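Local coordinates for protein 3-dehydroshikimate dehydratase (Pseudomonas putida, PDB 5HMQ) that catalyses the metal-dependent dehydration of 3-dehydroshikimate to protocatechuate, through a sugar phosphate isomerase-like domain fused to a hydroxyphenylpyruvate dioxygenase-like domain, at residues C[577-580]-C[584-587]; C[550-555]-C[614-619]; C[314-319]-C[592-597]. One frame throughout, in Å; residues are numbered along the deposited sequence.

All three contacts lie in the dioxygenase-like half of the chain, which binds a magnesium ion of its own through His-445, His-523 and Glu-601. Interaction 1 is the edge hairpin of the mixed sheet containing strand 599-606. Interaction 2, its centre about 13 Å away, sets helix 550-559 beside the start of helix 617-625; the two touch, since Tyr-552 and Asn-616 both bond to the backbone of Tyr-577. Interaction 3 is remote, its centre about 26 Å from interaction 1 and about 24 Å from interaction 2. In sequence, 314-319 precedes 550-555, 577-580, 584-587, 592-597 and 614-619. Interaction 3 links the two glyoxalase-like units, while interactions 1 and 2 build up one edge of the second.

Interaction 1 (C[577-580]-C[584-587]); sequences YDRD and GELF
Tyr-577 and Phe-587 face each other at the inner end of an antiparallel beta hairpin, Tyr-577 CD1 3.4 Å from Phe-587 CE1. Their side chains run alongside, ring planes inclined at 45°, an oblique pair with Phe-587 CE1 near the tyrosine plane. Asp-578 and Leu-586 are the hydrogen-bonded pair: Leu-586 N gives to Asp-578 O at 2.8 Å, and Asp-578 N bonds back to Leu-586 O. Leucine suits its buried place on the opposite face, its side chain about 5 Å from that of the magnesium ligand Glu-601 and about 7 Å from the ion, so this face borders the metal site.

Toward the turn the contact becomes polar and more open. Tyr-577, its CG anti to the backbone N (chi1 177°), brings its hydroxyl to the Glu-585 carboxylate, whose plane stands at 90° to the ring. OH is modelled 2.3 Å from Glu-585 OE2, so a hydrogen bond is likely but its length doubtful. The exposed Arg-579 donates from NE to Tyr-577 OH at 2.8 Å, in the guanidinium plane, while its salt bridge to Glu-585 is long. Asp-580 N bonds to Gly-584 O at 2.9 Å; Gly-584, without a side chain, lets the Asp-580 carboxylate lie close, OD1 bonding weakly to its N.

Strand 585-590 pairs onward with strand 599-606 at the edge of the VOC 2 sheet, and Phe-587 packs on Phe-566 and Leu-570 of helix 564-572.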
loop_
_atom_site.group_PDB
_atom_site.type_symbol
_atom_site.label_atom_id
_atom_site.label_comp_id
_atom_site.label_asym_id
_atom_site.label_seq_id
_atom_site.Cartn_x
_atom_site.Cartn_y
_atom_site.Cartn_z
ATOM N N TYR C 577 19.167 -5.573 -29.709
ATOM C CA TYR C 577 19.868 -6.843 -29.810
ATOM C C TYR C 577 20.314 -7.327 -28.437
ATOM O O TYR C 577 20.628 -6.533 -27.548
ATOM C CB TYR C 577 21.080 -6.722 -30.746
ATOM C CG TYR C 577 21.919 -7.974 -30.856
ATOM C CD1 TYR C 577 21.522 -9.031 -31.662
ATOM C CD2 TYR C 577 23.117 -8.091 -30.164
ATOM C CE1 TYR C 577 22.290 -10.177 -31.767
ATOM C CE2 TYR C 577 23.893 -9.230 -30.264
ATOM C CZ TYR C 577 23.475 -10.269 -31.066
ATOM O OH TYR C 577 24.246 -11.405 -31.167
ATOM N N ASP C 578 20.329 -8.650 -28.280
ATOM C CA ASP C 578 20.887 -9.311 -27.110
ATOM C C ASP C 578 21.356 -10.701 -27.513
ATOM O O ASP C 578 20.826 -11.299 -28.454
ATOM C CB ASP C 578 19.870 -9.403 -25.966
ATOM C CG ASP C 578 20.506 -9.826 -24.655
ATOM O OD1 ASP C 578 21.635 -9.377 -24.365
ATOM O OD2 ASP C 578 19.880 -10.618 -23.918
ATOM N N ARG C 579 22.362 -11.207 -26.800
ATOM C CA ARG C 579 22.932 -12.522 -27.071
ATOM C C ARG C 579 23.187 -13.225 -25.746
ATOM O O ARG C 579 23.755 -12.624 -24.831
ATOM C CB ARG C 579 24.254 -12.413 -27.837
ATOM C CG ARG C 579 24.932 -13.752 -28.081
ATOM C CD ARG C 579 26.311 -13.564 -28.687
ATOM N NE ARG C 579 26.326 -12.769 -29.910
ATOM C CZ ARG C 579 27.436 -12.491 -30.585
ATOM N NH1 ARG C 579 28.603 -12.948 -30.148
ATOM N NH2 ARG C 579 27.386 -11.763 -31.691
ATOM N N ASP C 580 22.789 -14.491 -25.644
ATOM C CA ASP C 580 23.062 -15.263 -24.439
ATOM C C ASP C 580 24.494 -15.798 -24.484
ATOM O O ASP C 580 25.295 -15.438 -25.351
ATOM C CB ASP C 580 22.028 -16.374 -24.262
ATOM C CG ASP C 580 21.982 -17.341 -25.434
ATOM O OD1 ASP C 580 23.020 -17.576 -26.087
ATOM O OD2 ASP C 580 20.889 -17.886 -25.692
ATOM N N GLY C 584 22.545 -18.154 -28.522
ATOM C CA GLY C 584 21.211 -17.667 -28.818
ATOM C C GLY C 584 21.173 -16.153 -28.903
ATOM O O GLY C 584 21.886 -15.444 -28.193
ATOM N N GLU C 585 20.319 -15.649 -29.790
ATOM C CA GLU C 585 20.244 -14.222 -30.058
ATOM C C GLU C 585 18.799 -13.752 -30.016
ATOM O O GLU C 585 17.871 -14.505 -30.325
ATOM C CB GLU C 585 20.856 -13.866 -31.415
ATOM C CG GLU C 585 22.355 -14.061 -31.489
ATOM C CD GLU C 585 22.906 -13.720 -32.853
ATOM O OE1 GLU C 585 22.501 -14.373 -33.838
ATOM O OE2 GLU C 585 23.735 -12.790 -32.941
ATOM N N LEU C 586 18.622 -12.488 -29.641
ATOM C CA LEU C 586 17.315 -11.850 -29.602
ATOM C C LEU C 586 17.335 -10.596 -30.461
ATOM O O LEU C 586 18.253 -9.776 -30.352
ATOM C CB LEU C 586 16.914 -11.493 -28.169
ATOM C CG LEU C 586 15.559 -10.796 -28.011
ATOM C CD1 LEU C 586 14.425 -11.743 -28.380
ATOM C CD2 LEU C 586 15.375 -10.254 -26.602
ATOM N N PHE C 587 16.320 -10.453 -31.307
ATOM C CA PHE C 587 16.084 -9.244 -32.086
ATOM C C PHE C 587 14.682 -8.763 -31.753
ATOM O O PHE C 587 13.707 -9.484 -31.984
ATOM C CB PHE C 587 16.219 -9.508 -33.586
ATOM C CG PHE C 587 17.492 -10.204 -33.974
ATOM C CD1 PHE C 587 18.673 -9.494 -34.108
ATOM C CD2 PHE C 587 17.509 -11.570 -34.198
ATOM C CE1 PHE C 587 19.847 -10.131 -34.468
ATOM C CE2 PHE C 587 18.681 -12.213 -34.555
ATOM C CZ PHE C 587 19.850 -11.494 -34.690
#

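Interaction 2 (C[550-555]-C[614-619]); sequences LNYYDD and AANVAV
Asn-616 meets Tyr-552 through a single side-chain hydrogen bond that spans two helical segments, and it is the first residue of 614-619 to touch the helix 550-555. It ends a 3-10 turn, which Val-617 N closes by bonding to Ala-614 O, and it occupies the N-cap position of the next helix. Its side chain makes no capping bond and turns instead to Tyr-552. With CG anti to the carbonyl carbon (chi1 -66°), OD1 accepts from Tyr-552 OH at 3.0 Å. The hydroxyl lies 52° out of the carbonyl plane with a C=O...O angle of 99°, not on a lone pair, so the bond is not ideally directed. Asparagine suits this buried place because its other end is a donor: ND2 bonds to Tyr-577 O and to His-588 NE2. Tyr-552 OH in turn bonds to Tyr-577 N, so the two side chains grip both backbone polar groups of that strand residue, bonds that probably do much of the fixing.

One turn further on, Val-619 brings apolar cover. Its CG2 comes 3.7 Å from Tyr-552 CD1, the side chain crossing the tyrosine at about a right angle. Tyr-552 thus serves both neighbours, its ring carbons meeting Val-619 and its hydroxyl Asn-616.

Leu-576 touches Tyr-552, Asn-616 and Val-619, so that edge strand 576-579 packs against both helix 550-559 and helix 617-625, while Tyr-553 turns to helix 564-572.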
loop_
_atom_site.group_PDB
_atom_site.type_symbol
_atom_site.label_atom_id
_atom_site.label_comp_id
_atom_site.label_asym_id
_atom_site.label_seq_id
_atom_site.Cartn_x
_atom_site.Cartn_y
_atom_site.Cartn_z
ATOM N N LEU C 550 22.451 6.347 -32.411
ATOM C CA LEU C 550 23.586 5.745 -33.103
ATOM C C LEU C 550 24.579 5.136 -32.120
ATOM O O LEU C 550 25.146 4.068 -32.381
ATOM C CB LEU C 550 24.267 6.796 -33.982
ATOM C CG LEU C 550 24.952 6.387 -35.292
ATOM C CD1 LEU C 550 25.369 7.628 -36.068
ATOM C CD2 LEU C 550 26.153 5.484 -35.061
ATOM N N ASN C 551 24.794 5.797 -30.978
ATOM C CA ASN C 551 25.775 5.317 -30.009
ATOM C C ASN C 551 25.453 3.920 -29.492
ATOM O O ASN C 551 26.365 3.210 -29.052
ATOM C CB ASN C 551 25.890 6.305 -28.842
ATOM C CG ASN C 551 24.549 6.623 -28.200
ATOM O OD1 ASN C 551 23.705 5.744 -28.014
ATOM N ND2 ASN C 551 24.346 7.891 -27.859
ATOM N N TYR C 552 24.181 3.513 -29.530
ATOM C CA TYR C 552 23.831 2.147 -29.158
ATOM C C TYR C 552 24.466 1.142 -30.110
ATOM O O TYR C 552 24.987 0.106 -29.679
ATOM C CB TYR C 552 22.311 1.984 -29.139
ATOM C CG TYR C 552 21.841 0.560 -28.943
ATOM C CD1 TYR C 552 21.863 -0.030 -27.686
ATOM C CD2 TYR C 552 21.383 -0.200 -30.013
ATOM C CE1 TYR C 552 21.436 -1.330 -27.497
ATOM C CE2 TYR C 552 20.954 -1.501 -29.834
ATOM C CZ TYR C 552 20.982 -2.061 -28.573
ATOM O OH TYR C 552 20.558 -3.357 -28.388
ATOM N N TYR C 553 24.431 1.429 -31.412
ATOM C CA TYR C 553 24.990 0.508 -32.394
ATOM C C TYR C 553 26.505 0.624 -32.486
ATOM O O TYR C 553 27.175 -0.354 -32.837
ATOM C CB TYR C 553 24.330 0.738 -33.753
ATOM C CG TYR C 553 22.836 0.540 -33.689
ATOM C CD1 TYR C 553 22.286 -0.735 -33.697
ATOM C CD2 TYR C 553 21.975 1.625 -33.598
ATOM C CE1 TYR C 553 20.923 -0.926 -33.625
ATOM C CE2 TYR C 553 20.609 1.446 -33.527
ATOM C CZ TYR C 553 20.088 0.168 -33.541
ATOM O OH TYR C 553 18.728 -0.018 -33.468
ATOM N N ASP C 554 27.061 1.802 -32.190
ATOM C CA ASP C 554 28.505 1.904 -32.012
ATOM C C ASP C 554 28.966 1.027 -30.858
ATOM O O ASP C 554 30.040 0.417 -30.919
ATOM C CB ASP C 554 28.908 3.356 -31.767
ATOM C CG ASP C 554 28.782 4.218 -33.002
ATOM O OD1 ASP C 554 28.900 3.680 -34.121
ATOM O OD2 ASP C 554 28.567 5.440 -32.850
ATOM N N ASP C 555 28.155 0.945 -29.800
ATOM C CA ASP C 555 28.493 0.094 -28.664
ATOM C C ASP C 555 28.434 -1.380 -29.042
ATOM O O ASP C 555 29.272 -2.175 -28.599
ATOM C CB ASP C 555 27.556 0.388 -27.495
ATOM C CG ASP C 555 27.938 -0.365 -26.239
ATOM O OD1 ASP C 555 27.544 -1.542 -26.104
ATOM O OD2 ASP C 555 28.634 0.222 -25.386
ATOM N N ALA C 614 16.493 -7.876 -21.229
ATOM C CA ALA C 614 16.448 -6.858 -20.185
ATOM C C ALA C 614 17.633 -5.906 -20.249
ATOM O O ALA C 614 17.547 -4.794 -19.714
ATOM C CB ALA C 614 16.384 -7.521 -18.808
ATOM N N ALA C 615 18.735 -6.314 -20.886
ATOM C CA ALA C 615 19.901 -5.446 -20.995
ATOM C C ALA C 615 19.608 -4.167 -21.769
ATOM O O ALA C 615 20.378 -3.206 -21.667
ATOM C CB ALA C 615 21.057 -6.200 -21.655
ATOM N N ASN C 616 18.517 -4.128 -22.533
ATOM C CA ASN C 616 18.176 -2.979 -23.360
ATOM C C ASN C 616 17.088 -2.106 -22.745
ATOM O O ASN C 616 16.591 -1.196 -23.416
ATOM C CB ASN C 616 17.743 -3.439 -24.755
ATOM C CG ASN C 616 18.869 -4.095 -25.533
ATOM O OD1 ASN C 616 20.018 -3.656 -25.477
ATOM N ND2 ASN C 616 18.541 -5.156 -26.265
ATOM N N VAL C 617 16.707 -2.359 -21.490
ATOM C CA VAL C 617 15.621 -1.594 -20.881
ATOM C C VAL C 617 16.020 -0.132 -20.721
ATOM O O VAL C 617 15.216 0.775 -20.973
ATOM C CB VAL C 617 15.204 -2.228 -19.539
ATOM C CG1 VAL C 617 14.834 -1.156 -18.522
ATOM C CG2 VAL C 617 14.034 -3.178 -19.750
ATOM N N ALA C 618 17.268 0.123 -20.317
ATOM C CA ALA C 618 17.733 1.499 -20.180
ATOM C C ALA C 618 17.676 2.227 -21.514
ATOM O O ALA C 618 17.335 3.414 -21.573
ATOM C CB ALA C 618 19.152 1.520 -19.613
ATOM N N VAL C 619 18.003 1.525 -22.601
ATOM C CA VAL C 619 17.969 2.137 -23.923
ATOM C C VAL C 619 16.530 2.422 -24.336
ATOM O O VAL C 619 16.233 3.467 -24.928
ATOM C CB VAL C 619 18.690 1.230 -24.939
ATOM C CG1 VAL C 619 18.421 1.685 -26.366
ATOM C CG2 VAL C 619 20.184 1.185 -24.646
#

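Interaction 3 (C[314-319]-C[592-597])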
loop_
_atom_site.group_PDB
_atom_site.type_symbol
_atom_site.label_atom_id
_atom_site.label_comp_id
_atom_site.label_asym_id
_atom_site.label_seq_id
_atom_site.Cartn_x
_atom_site.Cartn_y
_atom_site.Cartn_z
ATOM N N GLY C 314 -7.856 -0.295 -32.521
ATOM C CA GLY C 314 -7.957 -1.159 -33.683
ATOM C C GLY C 314 -7.055 -0.723 -34.819
ATOM O O GLY C 314 -6.476 -1.559 -35.512
ATOM N N ASN C 315 -6.903 0.591 -35.008
ATOM C CA ASN C 315 -5.996 1.091 -36.037
ATOM C C ASN C 315 -4.561 0.666 -35.749
ATOM O O ASN C 315 -3.843 0.214 -36.647
ATOM C CB ASN C 315 -6.091 2.617 -36.137
ATOM C CG ASN C 315 -7.401 3.090 -36.735
ATOM O OD1 ASN C 315 -8.135 2.317 -37.340
ATOM N ND2 ASN C 315 -7.689 4.375 -36.582
ATOM N N TRP C 316 -4.127 0.820 -34.495
ATOM C CA TRP C 316 -2.814 0.340 -34.082
ATOM C C TRP C 316 -2.644 -1.125 -34.452
ATOM O O TRP C 316 -1.589 -1.534 -34.942
ATOM C CB TRP C 316 -2.639 0.545 -32.577
ATOM C CG TRP C 316 -2.090 1.884 -32.216
ATOM C CD1 TRP C 316 -2.656 3.100 -32.474
ATOM C CD2 TRP C 316 -0.894 2.147 -31.476
ATOM N NE1 TRP C 316 -1.869 4.105 -31.967
ATOM C CE2 TRP C 316 -0.783 3.547 -31.347
ATOM C CE3 TRP C 316 0.102 1.337 -30.922
ATOM C CZ2 TRP C 316 0.281 4.153 -30.684
ATOM C CZ3 TRP C 316 1.158 1.941 -30.265
ATOM C CH2 TRP C 316 1.239 3.335 -30.149
ATOM N N LEU C 317 -3.682 -1.927 -34.229
ATOM C CA LEU C 317 -3.562 -3.348 -34.491
ATOM C C LEU C 317 -3.570 -3.692 -35.985
ATOM O O LEU C 317 -2.834 -4.586 -36.413
ATOM C CB LEU C 317 -4.649 -4.108 -33.725
ATOM C CG LEU C 317 -4.574 -3.985 -32.193
ATOM C CD1 LEU C 317 -5.875 -4.424 -31.511
ATOM C CD2 LEU C 317 -3.382 -4.729 -31.593
ATOM N N LYS C 318 -4.362 -3.047 -36.819
ATOM C CA LYS C 318 -4.125 -3.288 -38.265
ATOM C C LYS C 318 -2.754 -2.777 -38.744
ATOM O O LYS C 318 -2.100 -3.463 -39.541
ATOM C CB LYS C 318 -5.349 -2.875 -39.085
ATOM C CG LYS C 318 -6.106 -1.719 -38.532
ATOM C CD LYS C 318 -7.553 -1.549 -39.024
ATOM C CE LYS C 318 -8.311 -0.414 -38.442
ATOM N NZ LYS C 318 -8.161 0.782 -39.209
ATOM N N ARG C 319 -2.283 -1.612 -38.268
ATOM C CA ARG C 319 -0.928 -1.245 -38.668
ATOM C C ARG C 319 0.102 -2.279 -38.197
ATOM O O ARG C 319 1.125 -2.486 -38.868
ATOM C CB ARG C 319 -0.571 0.137 -38.174
ATOM C CG ARG C 319 -1.553 1.177 -38.638
ATOM C CD ARG C 319 -1.216 2.548 -38.112
ATOM N NE ARG C 319 -2.022 3.590 -38.740
ATOM C CZ ARG C 319 -3.002 4.245 -38.126
ATOM N NH1 ARG C 319 -3.292 3.974 -36.859
ATOM N NH2 ARG C 319 -3.681 5.184 -38.771
ATOM N N GLU C 592 5.934 3.005 -29.257
ATOM C CA GLU C 592 5.604 3.970 -28.227
ATOM C C GLU C 592 4.387 3.476 -27.450
ATOM O O GLU C 592 3.630 2.634 -27.939
ATOM C CB GLU C 592 5.320 5.339 -28.841
ATOM C CG GLU C 592 6.524 6.000 -29.484
ATOM C CD GLU C 592 6.178 7.328 -30.128
ATOM O OE1 GLU C 592 5.009 7.509 -30.530
ATOM O OE2 GLU C 592 7.077 8.190 -30.239
ATOM N N PRO C 593 4.186 3.969 -26.229
ATOM C CA PRO C 593 2.995 3.569 -25.472
ATOM C C PRO C 593 1.722 4.011 -26.179
ATOM O O PRO C 593 1.645 5.111 -26.728
ATOM C CB PRO C 593 3.171 4.284 -24.127
ATOM C CG PRO C 593 4.634 4.532 -24.018
ATOM C CD PRO C 593 5.104 4.787 -25.416
ATOM N N PHE C 594 0.721 3.133 -26.169
ATOM C CA PHE C 594 -0.600 3.481 -26.680
ATOM C C PHE C 594 -1.297 4.369 -25.658
ATOM O O PHE C 594 -1.760 3.886 -24.619
ATOM C CB PHE C 594 -1.423 2.228 -26.971
ATOM C CG PHE C 594 -2.858 2.518 -27.324
ATOM C CD1 PHE C 594 -3.204 2.920 -28.604
ATOM C CD2 PHE C 594 -3.861 2.383 -26.375
ATOM C CE1 PHE C 594 -4.522 3.186 -28.929
ATOM C CE2 PHE C 594 -5.178 2.647 -26.695
ATOM C CZ PHE C 594 -5.510 3.049 -27.973
ATOM N N GLU C 595 -1.377 5.664 -25.962
ATOM C CA GLU C 595 -2.035 6.655 -25.114
ATOM C C GLU C 595 -1.591 6.535 -23.657
ATOM O O GLU C 595 -2.403 6.444 -22.733
ATOM C CB GLU C 595 -3.554 6.553 -25.248
ATOM C CG GLU C 595 -4.032 6.819 -26.666
ATOM C CD GLU C 595 -5.533 6.937 -26.775
ATOM O OE1 GLU C 595 -6.207 7.020 -25.726
ATOM O OE2 GLU C 595 -6.042 6.945 -27.915
ATOM N N GLU C 596 -0.269 6.520 -23.467
ATOM C CA GLU C 596 0.376 6.615 -22.158
ATOM C C GLU C 596 0.064 5.423 -21.254
ATOM O O GLU C 596 0.072 5.548 -20.027
ATOM C CB GLU C 596 0.008 7.928 -21.456
ATOM C CG GLU C 596 0.177 9.174 -22.321
ATOM C CD GLU C 596 1.632 9.589 -22.508
ATOM O OE1 GLU C 596 2.533 8.846 -22.074
ATOM O OE2 GLU C 596 1.869 10.665 -23.092
ATOM N N ARG C 597 -0.197 4.255 -21.840
ATOM C CA ARG C 597 -0.375 3.039 -21.055
ATOM C C ARG C 597 0.569 1.949 -21.541
ATOM O O ARG C 597 1.793 2.068 -21.414
ATOM C CB ARG C 597 -1.819 2.539 -21.130
ATOM C CG ARG C 597 -2.842 3.627 -21.324
ATOM C CD ARG C 597 -3.777 3.733 -20.143
ATOM N NE ARG C 597 -4.677 4.871 -20.295
ATOM C CZ ARG C 597 -5.555 5.261 -19.376
ATOM N NH1 ARG C 597 -5.654 4.601 -18.231
ATOM N NH2 ARG C 597 -6.331 6.311 -19.604
#
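Trp-316 and Phe-594 form a T-shaped, edge-to-face aromatic pair that joins a helix of the VOC 1 region to the loop between strands 585-590 and 599-606 in the second glyoxalase-like unit. Tryptophan provides the face and phenylalanine the edge. The centroids of the indole's five-membered ring and the phenyl ring lie 5.0 Å apart, with planes at 83°.

Side-chain torsions explain the fit. In Phe-594, CG sits anti to the backbone N (chi1 172°), which swings the ring over the indole and leaves CB above its six-membered ring, 4.2 Å from that centroid and close to the normal. This is a CH-pi contact beside the T-shaped one, so the phenylalanine covers both rings of the indole from a single side. The first side-chain bond of Trp-316 heads toward the loop, and its torsions (chi1 -88°) lay the indole's face toward Phe-594. The breadth of an indole lets it present, at CH2 and CZ3, an edge to Glu-592 O as well. Pro-593 suits the extended backbone between Glu-592 and Phe-594, since its ring restricts phi. No hydrogen bond crosses the contact; packing alone joins the segments here.

Around the pair, Phe-594 also rests on Val-309 and Leu-313, Trp-316 on Pro-544 and Phe-600, and Glu-595 makes a salt bridge to Arg-312. The tightest approach between the segments is that of Trp-316 CH2 to Glu-592 O, at 3.3 Å.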